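Local atomic coordinates of copper-transporting ATPase RAN1 (Arabidopsis thaliana, PDB entry 3DXS), a protein that probably transports copper across membranes at the expense of ATP, with an amino-terminal domain that binds metal through a CxxC motif. Residues 22-27 with 42-47. The protein carries 1 engineered substitution. Sequence-based numbering, arbitrary orientation.
Sequences AALMNV and ADVVFD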
loop_
_atom_site.group_PDB
_atom_site.type_symbol
_atom_site.label_atom_id
_atom_site.label_comp_id
_atom_site.label_asym_id
_atom_site.label_seq_id
_atom_site.Cartn_x
_atom_site.Cartn_y
_atom_site.Cartn_z
ATOM N N ALA A 22 -5.346 -5.172 4.204
ATOM C CA ALA A 22 -5.995 -6.393 3.704
ATOM C C ALA A 22 -5.935 -6.426 2.181
ATOM O O ALA A 22 -5.597 -7.439 1.559
ATOM C CB ALA A 22 -7.451 -6.479 4.187
ATOM N N ALA A 23 -6.228 -5.283 1.602
ATOM C CA ALA A 23 -6.242 -5.140 0.144
ATOM C C ALA A 23 -4.864 -5.411 -0.423
ATOM O O ALA A 23 -4.679 -6.099 -1.429
ATOM C CB ALA A 23 -6.728 -3.730 -0.276
ATOM N N LEU A 24 -3.879 -4.850 0.244
ATOM C CA LEU A 24 -2.500 -4.959 -0.224
ATOM C C LEU A 24 -2.031 -6.409 -0.133
ATOM O O LEU A 24 -1.319 -6.911 -1.006
ATOM C CB LEU A 24 -1.564 -4.017 0.547
ATOM C CG LEU A 24 -1.686 -2.563 0.081
ATOM C CD1 LEU A 24 -0.998 -1.609 1.061
ATOM C CD2 LEU A 24 -1.123 -2.384 -1.329
ATOM N N MET A 25 -2.460 -7.092 0.918
ATOM C CA MET A 25 -1.978 -8.476 1.181
ATOM C C MET A 25 -2.609 -9.459 0.198
ATOM O O MET A 25 -2.173 -10.609 0.048
ATOM C CB MET A 25 -2.213 -8.896 2.627
ATOM C CG MET A 25 -1.239 -8.232 3.596
ATOM S SD MET A 25 0.501 -8.402 3.152
ATOM C CE MET A 25 0.723 -10.180 3.156
ATOM N N ASN A 26 -3.631 -8.974 -0.478
ATOM C CA ASN A 26 -4.315 -9.749 -1.514
ATOM C C ASN A 26 -3.732 -9.508 -2.895
ATOM O O ASN A 26 -4.149 -10.115 -3.867
ATOM C CB ASN A 26 -5.813 -9.479 -1.526
ATOM C CG ASN A 26 -6.561 -10.330 -0.518
ATOM O OD1 ASN A 26 -5.988 -11.223 0.099
ATOM N ND2 ASN A 26 -7.843 -10.053 -0.347
ATOM N N VAL A 27 -2.757 -8.626 -2.969
ATOM C CA VAL A 27 -2.072 -8.364 -4.246
ATOM C C VAL A 27 -0.952 -9.388 -4.429
ATOM O O VAL A 27 -0.027 -9.456 -3.641
ATOM C CB VAL A 27 -1.499 -6.923 -4.314
ATOM C CG1 VAL A 27 -0.708 -6.686 -5.603
ATOM C CG2 VAL A 27 -2.608 -5.894 -4.200
ATOM N N ALA A 42 1.428 3.767 3.692
ATOM C CA ALA A 42 1.459 2.318 3.550
ATOM C C ALA A 42 2.802 1.903 2.979
ATOM O O ALA A 42 3.169 2.264 1.862
ATOM C CB ALA A 42 0.300 1.830 2.640
ATOM N N ASP A 43 3.521 1.155 3.788
ATOM C CA ASP A 43 4.851 0.666 3.442
ATOM C C ASP A 43 4.752 -0.770 2.958
ATOM O O ASP A 43 4.267 -1.660 3.650
ATOM C CB ASP A 43 5.784 0.802 4.636
ATOM C CG ASP A 43 6.066 2.239 4.970
ATOM O OD1 ASP A 43 5.677 3.104 4.170
ATOM O OD2 ASP A 43 6.665 2.495 6.034
ATOM N N VAL A 44 5.201 -0.973 1.733
ATOM C CA VAL A 44 4.983 -2.240 1.027
ATOM C C VAL A 44 6.260 -2.879 0.507
ATOM O O VAL A 44 7.034 -2.292 -0.248
ATOM C CB VAL A 44 3.977 -2.044 -0.148
ATOM C CG1 VAL A 44 3.629 -3.372 -0.796
ATOM C CG2 VAL A 44 2.704 -1.326 0.335
ATOM N N VAL A 45 6.437 -4.111 0.944
ATOM C CA VAL A 45 7.531 -4.983 0.504
ATOM C C VAL A 45 6.970 -5.939 -0.536
ATOM O O VAL A 45 5.991 -6.628 -0.285
ATOM C CB VAL A 45 8.144 -5.762 1.674
ATOM C CG1 VAL A 45 9.235 -6.684 1.170
ATOM C CG2 VAL A 45 8.706 -4.795 2.740
ATOM N N PHE A 46 7.561 -5.915 -1.722
ATOM C CA PHE A 46 6.997 -6.638 -2.866
ATOM C C PHE A 46 8.068 -7.195 -3.793
ATOM O O PHE A 46 9.195 -6.720 -3.832
ATOM C CB PHE A 46 6.047 -5.726 -3.674
ATOM C CG PHE A 46 6.751 -4.592 -4.413
ATOM C CD1 PHE A 46 7.064 -3.421 -3.764
ATOM C CD2 PHE A 46 7.093 -4.703 -5.745
ATOM C CE1 PHE A 46 7.719 -2.397 -4.428
ATOM C CE2 PHE A 46 7.729 -3.677 -6.412
ATOM C CZ PHE A 46 8.040 -2.527 -5.751
ATOM N N ASP A 47 7.648 -8.205 -4.530
ATOM C CA ASP A 47 8.484 -8.879 -5.540
ATOM C C ASP A 47 8.203 -8.253 -6.909
ATOM O O ASP A 47 7.128 -8.468 -7.466
ATOM C CB ASP A 47 8.153 -10.380 -5.573
ATOM C CG ASP A 47 8.834 -11.117 -6.711
ATOM O OD1 ASP A 47 9.595 -10.496 -7.473
ATOM O OD2 ASP A 47 8.588 -12.332 -6.843
#
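Leu24, on helix 14-25, faces Ala42 and Val44 of strand 41-46, the backbones coming closest at Leu24 and Val44, whose CA atoms are 8.1 Å apart. Contact across the two segments is wholly apolar and runs through a single methyl group on the helix side. Leu24 CD1 lies 3.8 Å from Val44 CG2 and 4.0 Å from Ala42 CB, so that one methyl of the leucine bridges two residues of the same face of the strand. With CD1 roughly anti to CA (chi2 167°), the leucine reaches out from the helix and presents that methyl to the strand. On the strand, Val44 turns CG1 anti to the backbone N (chi1 -174°), which sets CG2 beside that nitrogen, on the side from which the leucine methyl comes; the two side chains meet at a slant. Ala42, two residues earlier, meets the same methyl with its CB. The intervening Asp43 points away and forms a salt bridge with Arg41. All three touching residues are buried, but the contact is small, burying 98 Å² summed over both segments. The contact is part of the hydrophobic core of the ferredoxin-like fold of heavy-metal-associated domains, in which two helices cover one face of a four-stranded antiparallel sheet. Ile56 of helix 53-63 touches both Leu24 and Val44, joining the second helix to the same cluster, while Ala33 and Val30 of strand 30-36 pack on Leu24 and Val44 respectively. Backbone hydrogen bonds between Ala42 and Val6 and between Val44 and Ile4 tie strand 41-46 to strand 2-9.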